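Side-chain contacts in Alr4995 protein (Nostoc sp., PDB 6LRF), which combines arginine dihydrolase and ornithine cyclodeaminase activities in one bifunctional enzyme: residues I640-G643 with N644-A648; V583-E586 with C587-Q591; F683-L686 with L687-L691. One frame throughout, in Å; residues are numbered along the deposited sequence.

Contact 1: residues I640-G643 with N644-A648; sequences IGVG and NMTPA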
ATOM      1  N   ILE B 640       1.741  16.603  12.412  1.00 25.94           N
ATOM      2  CA  ILE B 640       2.301  17.598  11.495  1.00 29.73           C
ATOM      3  C   ILE B 640       2.287  18.961  12.154  1.00 26.05           C
ATOM      4  O   ILE B 640       3.269  19.705  12.085  1.00 26.75           O
ATOM      5  CB  ILE B 640       1.532  17.661  10.157  1.00 31.52           C
ATOM      6  CG1 ILE B 640       1.718  16.358   9.381  1.00 33.27           C
ATOM      7  CG2 ILE B 640       2.017  18.838   9.300  1.00 30.54           C
ATOM      8  CD1 ILE B 640       0.859  16.276   8.110  1.00 40.86           C
ATOM      9  N   GLY B 641       1.174  19.274  12.809  1.00 26.85           N
ATOM     10  CA  GLY B 641       1.026  20.537  13.518  1.00 29.30           C
ATOM     11  C   GLY B 641       2.058  20.693  14.621  1.00 28.43           C
ATOM     12  O   GLY B 641       2.711  21.737  14.745  1.00 27.59           O
ATOM     13  N   VAL B 642       2.204  19.647  15.423  1.00 26.58           N
ATOM     14  CA  VAL B 642       3.262  19.582  16.414  1.00 22.41           C
ATOM     15  C   VAL B 642       4.642  19.727  15.757  1.00 20.90           C
ATOM     16  O   VAL B 642       5.500  20.450  16.250  1.00 24.75           O
ATOM     17  CB  VAL B 642       3.193  18.262  17.193  1.00 24.40           C
ATOM     18  CG1 VAL B 642       4.470  18.017  17.946  1.00 29.76           C
ATOM     19  CG2 VAL B 642       2.005  18.279  18.148  1.00 25.96           C
ATOM     20  N   GLY B 643       4.857  19.032  14.655  1.00 24.01           N
ATOM     21  CA  GLY B 643       6.122  19.122  13.955  1.00 24.81           C
ATOM     22  C   GLY B 643       6.450  20.552  13.560  1.00 28.44           C
ATOM     23  O   GLY B 643       7.565  21.023  13.825  1.00 23.85           O
ATOM     24  N   ASN B 644       5.485  21.239  12.933  1.00 27.54           N
ATOM     25  CA  ASN B 644       5.656  22.649  12.542  1.00 30.13           C
ATOM     26  C   ASN B 644       6.061  23.493  13.733  1.00 29.76           C
ATOM     27  O   ASN B 644       6.831  24.434  13.607  1.00 25.85           O
ATOM     28  CB  ASN B 644       4.370  23.269  11.964  1.00 25.76           C
ATOM     29  CG  ASN B 644       3.820  22.519  10.771  1.00 32.94           C
ATOM     30  OD1 ASN B 644       4.551  21.852  10.037  1.00 31.76           O
ATOM     31  ND2 ASN B 644       2.499  22.612  10.583  1.00 33.92           N
HETATM   32  N   MSE B 645       5.517  23.164  14.894  1.00 24.34           N
HETATM   33  CA  MSE B 645       5.738  23.998  16.064  1.00 23.47           C
HETATM   34  C   MSE B 645       7.035  23.707  16.796  1.00 25.44           C
HETATM   35  O   MSE B 645       7.371  24.434  17.726  1.00 25.00           O
HETATM   36  CB  MSE B 645       4.589  23.850  17.056  1.00 24.25           C
HETATM   37  CG  MSE B 645       3.262  24.379  16.572  1.00 30.82           C
HETATM   38 SE   MSE B 645       1.937  23.966  17.933  0.54 29.50          SE
HETATM   39  CE  MSE B 645       0.360  23.762  16.802  1.00 22.19           C
ATOM     40  N   THR B 646       7.746  22.651  16.403  1.00 22.73           N
ATOM     41  CA  THR B 646       8.861  22.148  17.211  1.00 24.50           C
ATOM     42  C   THR B 646      10.252  22.470  16.651  1.00 21.76           C
ATOM     43  O   THR B 646      10.547  22.137  15.508  1.00 20.25           O
ATOM     44  CB  THR B 646       8.765  20.618  17.360  1.00 28.46           C
ATOM     45  OG1 THR B 646       7.516  20.273  17.983  1.00 30.34           O
ATOM     46  CG2 THR B 646       9.935  20.091  18.194  1.00 25.97           C
ATOM     47  N   PRO B 647      11.132  23.079  17.474  1.00 25.69           N
ATOM     48  CA  PRO B 647      12.490  23.403  17.023  1.00 25.50           C
ATOM     49  C   PRO B 647      13.378  22.176  16.882  1.00 29.88           C
ATOM     50  O   PRO B 647      12.983  21.093  17.308  1.00 28.51           O
ATOM     51  CB  PRO B 647      13.021  24.302  18.140  1.00 26.15           C
ATOM     52  CG  PRO B 647      12.315  23.837  19.344  1.00 29.92           C
ATOM     53  CD  PRO B 647      10.908  23.507  18.867  1.00 25.81           C
ATOM     54  N   ALA B 648      14.570  22.349  16.314  1.00 25.26           N
ATOM     55  CA  ALA B 648      15.567  21.285  16.289  1.00 29.77           C
ATOM     56  C   ALA B 648      16.049  20.968  17.711  1.00 27.27           C
ATOM     57  O   ALA B 648      15.813  21.729  18.648  1.00 28.29           O
ATOM     58  CB  ALA B 648      16.759  21.672  15.386  1.00 23.89           C
TER

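Contact 2: residues V583-E586 with C587-Q591; sequences VMYE and CVRNQ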
ATOM      1  N   VAL B 583      -6.530   5.781  28.976  1.00 22.47           N
ATOM      2  CA  VAL B 583      -5.615   6.894  28.743  1.00 22.14           C
ATOM      3  C   VAL B 583      -6.075   8.171  29.440  1.00 23.22           C
ATOM      4  O   VAL B 583      -5.336   8.743  30.236  1.00 22.49           O
ATOM      5  CB  VAL B 583      -5.434   7.163  27.226  1.00 25.29           C
ATOM      6  CG1 VAL B 583      -4.554   8.389  26.993  1.00 17.99           C
ATOM      7  CG2 VAL B 583      -4.837   5.933  26.558  1.00 22.50           C
HETATM    8  N   MSE B 584      -7.299   8.612  29.160  1.00 22.01           N
HETATM    9  CA  MSE B 584      -7.773   9.881  29.705  1.00 25.97           C
HETATM   10  C   MSE B 584      -7.854   9.786  31.241  1.00 24.98           C
HETATM   11  O   MSE B 584      -7.533  10.736  31.953  1.00 23.94           O
HETATM   12  CB  MSE B 584      -9.130  10.267  29.085  1.00 24.51           C
HETATM   13  CG  MSE B 584      -9.145  10.245  27.542  1.00 25.18           C
HETATM   14 SE   MSE B 584      -7.660  11.289  26.777  0.44 26.94          SE
HETATM   15  CE  MSE B 584      -8.237  12.977  27.553  1.00 26.83           C
ATOM     16  N   TYR B 585      -8.238   8.620  31.739  1.00 23.78           N
ATOM     17  CA  TYR B 585      -8.264   8.359  33.183  1.00 23.60           C
ATOM     18  C   TYR B 585      -6.906   8.579  33.839  1.00 23.78           C
ATOM     19  O   TYR B 585      -6.805   9.275  34.841  1.00 24.76           O
ATOM     20  CB  TYR B 585      -8.719   6.926  33.470  1.00 24.17           C
ATOM     21  CG  TYR B 585      -8.585   6.528  34.937  1.00 24.60           C
ATOM     22  CD1 TYR B 585      -9.561   6.879  35.867  1.00 26.75           C
ATOM     23  CD2 TYR B 585      -7.481   5.804  35.387  1.00 30.54           C
ATOM     24  CE1 TYR B 585      -9.443   6.517  37.204  1.00 31.64           C
ATOM     25  CE2 TYR B 585      -7.350   5.442  36.721  1.00 31.02           C
ATOM     26  CZ  TYR B 585      -8.336   5.802  37.621  1.00 32.47           C
ATOM     27  OH  TYR B 585      -8.213   5.444  38.939  1.00 42.24           O
ATOM     28  N   GLU B 586      -5.867   7.967  33.281  1.00 23.93           N
ATOM     29  CA  GLU B 586      -4.527   8.124  33.839  1.00 26.18           C
ATOM     30  C   GLU B 586      -4.052   9.570  33.781  1.00 29.54           C
ATOM     31  O   GLU B 586      -3.338  10.019  34.681  1.00 26.91           O
ATOM     32  CB  GLU B 586      -3.515   7.222  33.122  1.00 26.27           C
ATOM     33  CG  GLU B 586      -3.735   5.708  33.307  1.00 27.32           C
ATOM     34  CD  GLU B 586      -3.752   5.243  34.778  1.00 40.07           C
ATOM     35  OE1 GLU B 586      -3.331   6.006  35.686  1.00 36.98           O
ATOM     36  OE2 GLU B 586      -4.199   4.097  35.024  1.00 34.60           O
ATOM     37  N   CYS B 587      -4.439  10.312  32.737  1.00 26.90           N
ATOM     38  CA  CYS B 587      -4.054  11.729  32.662  1.00 26.21           C
ATOM     39  C   CYS B 587      -4.677  12.502  33.816  1.00 25.81           C
ATOM     40  O   CYS B 587      -4.012  13.314  34.463  1.00 25.37           O
ATOM     41  CB  CYS B 587      -4.464  12.372  31.328  1.00 22.81           C
ATOM     42  SG  CYS B 587      -3.435  11.853  29.947  1.00 24.01           S
ATOM     43  N   VAL B 588      -5.951  12.245  34.083  1.00 23.09           N
ATOM     44  CA  VAL B 588      -6.617  12.944  35.175  1.00 25.19           C
ATOM     45  C   VAL B 588      -6.017  12.524  36.532  1.00 28.22           C
ATOM     46  O   VAL B 588      -5.665  13.376  37.343  1.00 29.22           O
ATOM     47  CB  VAL B 588      -8.145  12.706  35.153  1.00 32.72           C
ATOM     48  CG1 VAL B 588      -8.794  13.249  36.420  1.00 25.67           C
ATOM     49  CG2 VAL B 588      -8.766  13.362  33.908  1.00 23.76           C
ATOM     50  N   ARG B 589      -5.842  11.227  36.751  1.00 28.05           N
ATOM     51  CA  ARG B 589      -5.370  10.742  38.055  1.00 28.97           C
ATOM     52  C   ARG B 589      -3.934  11.148  38.363  1.00 32.13           C
ATOM     53  O   ARG B 589      -3.574  11.352  39.521  1.00 35.70           O
ATOM     54  CB  ARG B 589      -5.503   9.220  38.136  1.00 32.85           C
ATOM     55  CG  ARG B 589      -6.900   8.731  38.557  1.00 41.14           C
ATOM     56  CD  ARG B 589      -7.233   9.052  40.028  1.00 43.56           C
ATOM     57  NE  ARG B 589      -8.457   8.375  40.466  1.00 53.26           N
ATOM     58  CZ  ARG B 589      -9.621   8.981  40.705  1.00 57.52           C
ATOM     59  NH1 ARG B 589      -9.731  10.301  40.569  1.00 57.66           N
ATOM     60  NH2 ARG B 589     -10.680   8.267  41.091  1.00 53.13           N
ATOM     61  N   ASN B 590      -3.110  11.270  37.332  1.00 27.62           N
ATOM     62  CA  ASN B 590      -1.720  11.643  37.552  1.00 32.60           C
ATOM     63  C   ASN B 590      -1.437  13.104  37.215  1.00 31.75           C
ATOM     64  O   ASN B 590      -0.291  13.544  37.230  1.00 33.25           O
ATOM     65  CB  ASN B 590      -0.807  10.717  36.755  1.00 32.14           C
ATOM     66  CG  ASN B 590      -0.901   9.272  37.227  1.00 35.71           C
ATOM     67  OD1 ASN B 590      -0.213   8.862  38.159  1.00 37.57           O
ATOM     68  ND2 ASN B 590      -1.763   8.499  36.584  1.00 33.64           N
ATOM     69  N   GLN B 591      -2.497  13.847  36.926  1.00 30.90           N
ATOM     70  CA  GLN B 591      -2.403  15.273  36.618  1.00 31.55           C
ATOM     71  C   GLN B 591      -1.433  15.567  35.473  1.00 33.25           C
ATOM     72  O   GLN B 591      -0.596  16.455  35.564  1.00 34.09           O
ATOM     73  CB  GLN B 591      -2.012  16.047  37.869  1.00 40.27           C
ATOM     74  CG  GLN B 591      -2.912  15.722  39.054  1.00 42.87           C
ATOM     75  CD  GLN B 591      -2.183  15.839  40.363  1.00 56.12           C
ATOM     76  OE1 GLN B 591      -1.874  16.946  40.808  1.00 57.90           O
ATOM     77  NE2 GLN B 591      -1.876  14.694  40.983  1.00 56.75           N
TER

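Contact 3: residues F683-L686 with L687-L691; sequences FLSL and LTQQL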
ATOM      1  N   PHE B 683       3.947  -1.555  18.340  1.00 31.61           N
ATOM      2  CA  PHE B 683       5.033  -0.669  18.763  1.00 26.98           C
ATOM      3  C   PHE B 683       4.991  -0.430  20.264  1.00 26.91           C
ATOM      4  O   PHE B 683       6.005  -0.565  20.952  1.00 30.91           O
ATOM      5  CB  PHE B 683       4.972   0.673  18.011  1.00 29.00           C
ATOM      6  CG  PHE B 683       6.057   1.643  18.406  1.00 29.68           C
ATOM      7  CD1 PHE B 683       7.265   1.658  17.733  1.00 31.12           C
ATOM      8  CD2 PHE B 683       5.871   2.534  19.463  1.00 28.55           C
ATOM      9  CE1 PHE B 683       8.265   2.542  18.097  1.00 31.46           C
ATOM     10  CE2 PHE B 683       6.873   3.417  19.831  1.00 32.22           C
ATOM     11  CZ  PHE B 683       8.070   3.419  19.146  1.00 29.94           C
ATOM     12  N   LEU B 684       3.813  -0.071  20.772  1.00 26.78           N
ATOM     13  CA  LEU B 684       3.644   0.207  22.197  1.00 26.10           C
ATOM     14  C   LEU B 684       3.833  -1.038  23.061  1.00 30.49           C
ATOM     15  O   LEU B 684       4.311  -0.959  24.197  1.00 28.18           O
ATOM     16  CB  LEU B 684       2.260   0.817  22.456  1.00 25.22           C
ATOM     17  CG  LEU B 684       2.092   2.261  21.970  1.00 25.79           C
ATOM     18  CD1 LEU B 684       0.625   2.655  21.859  1.00 23.17           C
ATOM     19  CD2 LEU B 684       2.835   3.216  22.898  1.00 22.92           C
ATOM     20  N   SER B 685       3.454  -2.190  22.530  1.00 28.44           N
ATOM     21  CA  SER B 685       3.606  -3.418  23.289  1.00 35.82           C
ATOM     22  C   SER B 685       5.097  -3.692  23.571  1.00 35.56           C
ATOM     23  O   SER B 685       5.509  -3.865  24.721  1.00 33.58           O
ATOM     24  CB  SER B 685       2.964  -4.587  22.544  1.00 32.41           C
ATOM     25  OG  SER B 685       2.818  -5.688  23.429  1.00 48.53           O
ATOM     26  N   LEU B 686       5.888  -3.702  22.507  1.00 33.68           N
ATOM     27  CA  LEU B 686       7.336  -3.873  22.584  1.00 30.63           C
ATOM     28  C   LEU B 686       8.007  -2.826  23.453  1.00 37.60           C
ATOM     29  O   LEU B 686       8.918  -3.134  24.221  1.00 41.23           O
ATOM     30  CB  LEU B 686       7.930  -3.803  21.188  1.00 26.95           C
ATOM     31  CG  LEU B 686       7.481  -4.877  20.212  1.00 38.39           C
ATOM     32  CD1 LEU B 686       7.905  -4.501  18.802  1.00 30.87           C
ATOM     33  CD2 LEU B 686       8.084  -6.203  20.640  1.00 39.61           C
ATOM     34  N   LEU B 687       7.577  -1.576  23.300  1.00 33.83           N
ATOM     35  CA  LEU B 687       8.150  -0.479  24.062  1.00 33.00           C
ATOM     36  C   LEU B 687       7.996  -0.722  25.559  1.00 36.60           C
ATOM     37  O   LEU B 687       8.942  -0.520  26.333  1.00 34.85           O
ATOM     38  CB  LEU B 687       7.502   0.851  23.671  1.00 27.14           C
ATOM     39  CG  LEU B 687       7.991   2.073  24.443  1.00 32.73           C
ATOM     40  CD1 LEU B 687       9.447   2.386  24.084  1.00 31.92           C
ATOM     41  CD2 LEU B 687       7.088   3.264  24.164  1.00 32.83           C
ATOM     42  N   THR B 688       6.812  -1.161  25.976  1.00 32.81           N
ATOM     43  CA  THR B 688       6.594  -1.416  27.406  1.00 38.37           C
ATOM     44  C   THR B 688       7.354  -2.673  27.873  1.00 38.33           C
ATOM     45  O   THR B 688       7.878  -2.707  28.989  1.00 39.52           O
ATOM     46  CB  THR B 688       5.088  -1.549  27.745  1.00 34.37           C
ATOM     47  OG1 THR B 688       4.420  -2.274  26.701  1.00 38.19           O
ATOM     48  CG2 THR B 688       4.449  -0.158  27.889  1.00 31.41           C
ATOM     49  N   GLN B 689       7.418  -3.692  27.020  1.00 37.54           N
ATOM     50  CA  GLN B 689       8.228  -4.867  27.312  1.00 40.62           C
ATOM     51  C   GLN B 689       9.683  -4.455  27.437  1.00 40.46           C
ATOM     52  O   GLN B 689      10.374  -4.858  28.365  1.00 42.56           O
ATOM     53  CB  GLN B 689       8.077  -5.925  26.224  1.00 39.93           C
ATOM     54  CG  GLN B 689       6.758  -6.664  26.249  1.00 45.44           C
ATOM     55  CD  GLN B 689       6.503  -7.405  24.952  1.00 47.28           C
ATOM     56  OE1 GLN B 689       5.355  -7.560  24.519  1.00 49.21           O
ATOM     57  NE2 GLN B 689       7.577  -7.858  24.313  1.00 50.94           N
ATOM     58  N   GLN B 690      10.137  -3.624  26.505  1.00 40.37           N
ATOM     59  CA  GLN B 690      11.529  -3.208  26.492  1.00 40.20           C
ATOM     60  C   GLN B 690      11.886  -2.309  27.672  1.00 41.51           C
ATOM     61  O   GLN B 690      13.029  -2.309  28.133  1.00 48.29           O
ATOM     62  CB  GLN B 690      11.848  -2.504  25.180  1.00 40.12           C
ATOM     63  CG  GLN B 690      13.319  -2.371  24.910  1.00 43.37           C
ATOM     64  CD  GLN B 690      13.980  -3.700  24.607  1.00 47.10           C
ATOM     65  OE1 GLN B 690      13.318  -4.735  24.509  1.00 48.89           O
ATOM     66  NE2 GLN B 690      15.296  -3.677  24.460  1.00 49.81           N
ATOM     67  N   LEU B 691      10.913  -1.552  28.169  1.00 40.16           N
ATOM     68  CA  LEU B 691      11.140  -0.670  29.313  1.00 38.89           C
ATOM     69  C   LEU B 691      11.229  -1.452  30.609  1.00 44.71           C
ATOM     70  O   LEU B 691      11.798  -0.987  31.599  1.00 46.58           O
ATOM     71  CB  LEU B 691      10.030   0.370  29.434  1.00 33.15           C
ATOM     72  CG  LEU B 691      10.138   1.570  28.500  1.00 39.80           C
ATOM     73  CD1 LEU B 691       8.784   2.221  28.383  1.00 35.36           C
ATOM     74  CD2 LEU B 691      11.155   2.552  29.033  1.00 34.76           C
TER

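Contact 1: residues I640-G643 with N644-A648
T646 folds its hydroxyl back onto the end of helix 637-645, where OG1 donates to V642 O at 2.7 Å. The donor stands above the carbonyl plane, 41° out of it, so the bond does not follow a lone pair. T646 chi1 of -59° sets OG1 beside its own backbone N and turns it toward the helix, with V642 CG1 running alongside. M645 N bonds to G641 O at 3.2 Å and more weakly to V642 O. Next, T646 N reaches G643 O at 3.1 Å, an i to i-3 bond, as in a tighter closing turn.

The close-packed part is the buried N644. Its N bonds to I640 O at 2.8 Å, and its amide carbon CG lies only 3.2 Å from the same oxygen without either amide end bonding to it. I640 CG2 runs beside this amide, 4.0 Å from OD1, while ND2 borders G641 CA. With an alanine here the amide is gone, which would probably open a gap beside I640 CG2 and take a packing neighbour from M404 of the second subunit.

The looser side is the outward-leading end of I640, whose CG1 branch heads away. M645, modelled as selenomethionine, is partly exposed yet packed over G641: bent at chi3, it brings CE 3.7 Å from G641 O and meets Y620 and L624. The arrangement is the C-terminal end of the helix in a beta-alpha-beta unit, strand 629-633 to strand 651-656, of a Rossmann-type fold.

Contact 2: residues V583-E586 with C587-Q591
R589 lays its CG over one face of the Y585 ring, 3.8 Å from the ring centroid and 26° off the normal, which makes this a CH-pi contact displaced toward the rim. The nearest ring atom is CZ, 3.4 Å from R589 CG. A bend at chi2 of R589, -69°, carries the rest of the chain past the phenol end, where NE gives Y585 OH a weak hydrogen bond of 3.3 Å. Guanidinium and ring planes stand 66° apart, so the two flat groups do not stack: the aliphatic part of the arginine does the packing. V574 touches both side chains from helix 570-575.

On the neighbouring flank, N590 turns its amide back over the previous turn and grips E586 O with ND2 at 2.9 Å. That bond is nearly straight and E586 O lies close to the amide plane. N590 N reaches the same oxygen, also at 2.9 Å, so one carbonyl near the helix end accepts two firm bonds from one residue. The carboxylate of E586, bent round at chi2, lies side by side with the amide, and its OE1 accepts a weak hydrogen bond from N590 ND2, 3.1 Å. Its stronger partner is R513, which forms a salt bridge with OE2; the same OE2 lies at the edge of the Y585 ring, in its plane. Together these partners would probably fix the rotation of the carboxylate.

C587 is also buried, on the side toward L520 and F594, its SG 3.7 Å from V583 O. After N590 leaves helical geometry, Q591, with positive phi, is the C-prime residue of a Schellman motif that ends helix 583-589: its N bonds to V588 O at 3.2 Å and the next residue's N bonds to C587 O.

Contact 3: residues F683-L686 with L687-L691
Helix 680-694 follows strand 673-677, at one edge of the parallel sheet of the Rossmann-type fold, and this contact is one of its turns, where F683 meets L687 and S685 meets Q689. On the inner flank, L687 CD2 approaches the F683 ring obliquely, 4.3 Å from CE2. The same methyl is 4.4 Å from L684 CD2, so one branch of L687 touches residues both three and four places back. Beyond it, the F683 ring packs on V653 and V655 of strand 651-656, which ties the turn to the sheet.

The polar flank centres on T688. Its chi1 of 39° places OG1 between the backbone N and the carbonyl carbon, and from there OG1 is 2.8 Å from L684 O and equally 2.8 Å from S685 O, so both carbonyl oxygens lie near the one hydroxyl. H507 of helix 505-513 packs on T688, L684 and S685.

Further out, a chi1 of -165° swings S685 OG to the side opposite its own N, from where it gives Q689 OE1 a weak hydrogen bond of 3.3 Å. The glutamine chain starts along the helix, with CG 3.4 Å from S685 O, and is extended beyond CG. Its other amide atom, NE2, passes 4.1 Å from L686 CD2 at a slant.

Chemically, the turn is two-sided. Firm backbone bonds such as Q689 N to S685 O, 3.0 Å, carry the helix; the F683 ring faces the sheet, while L684 and L686 pack on neighbouring helices, and the exposed Q689 amide is probably held only lightly by its weak bond from S685 OG.

Overall arrangement
All three are local contacts, two at the C-terminal ends of helices and one within a helix, associated with one parallel six-stranded sheet, and they come in series along the chain: contact 2, then contact 1, then contact 3. Helix 583-589 precedes the edge strand 594-597, helix 637-645 connects strands 629-633 and 651-656, and helix 680-694 follows the other edge strand, 673-677. Contacts 2 and 3 have centres 20 Å apart and both pack against helix 505-513, though their nearest atoms stay about 8 Å apart. Contact 1 lies 25 Å, centre to centre, from each of the others. It alone meets another subunit, so the same Rossmann-type domain supplies helices packed within the subunit as well as part of the subunit interface.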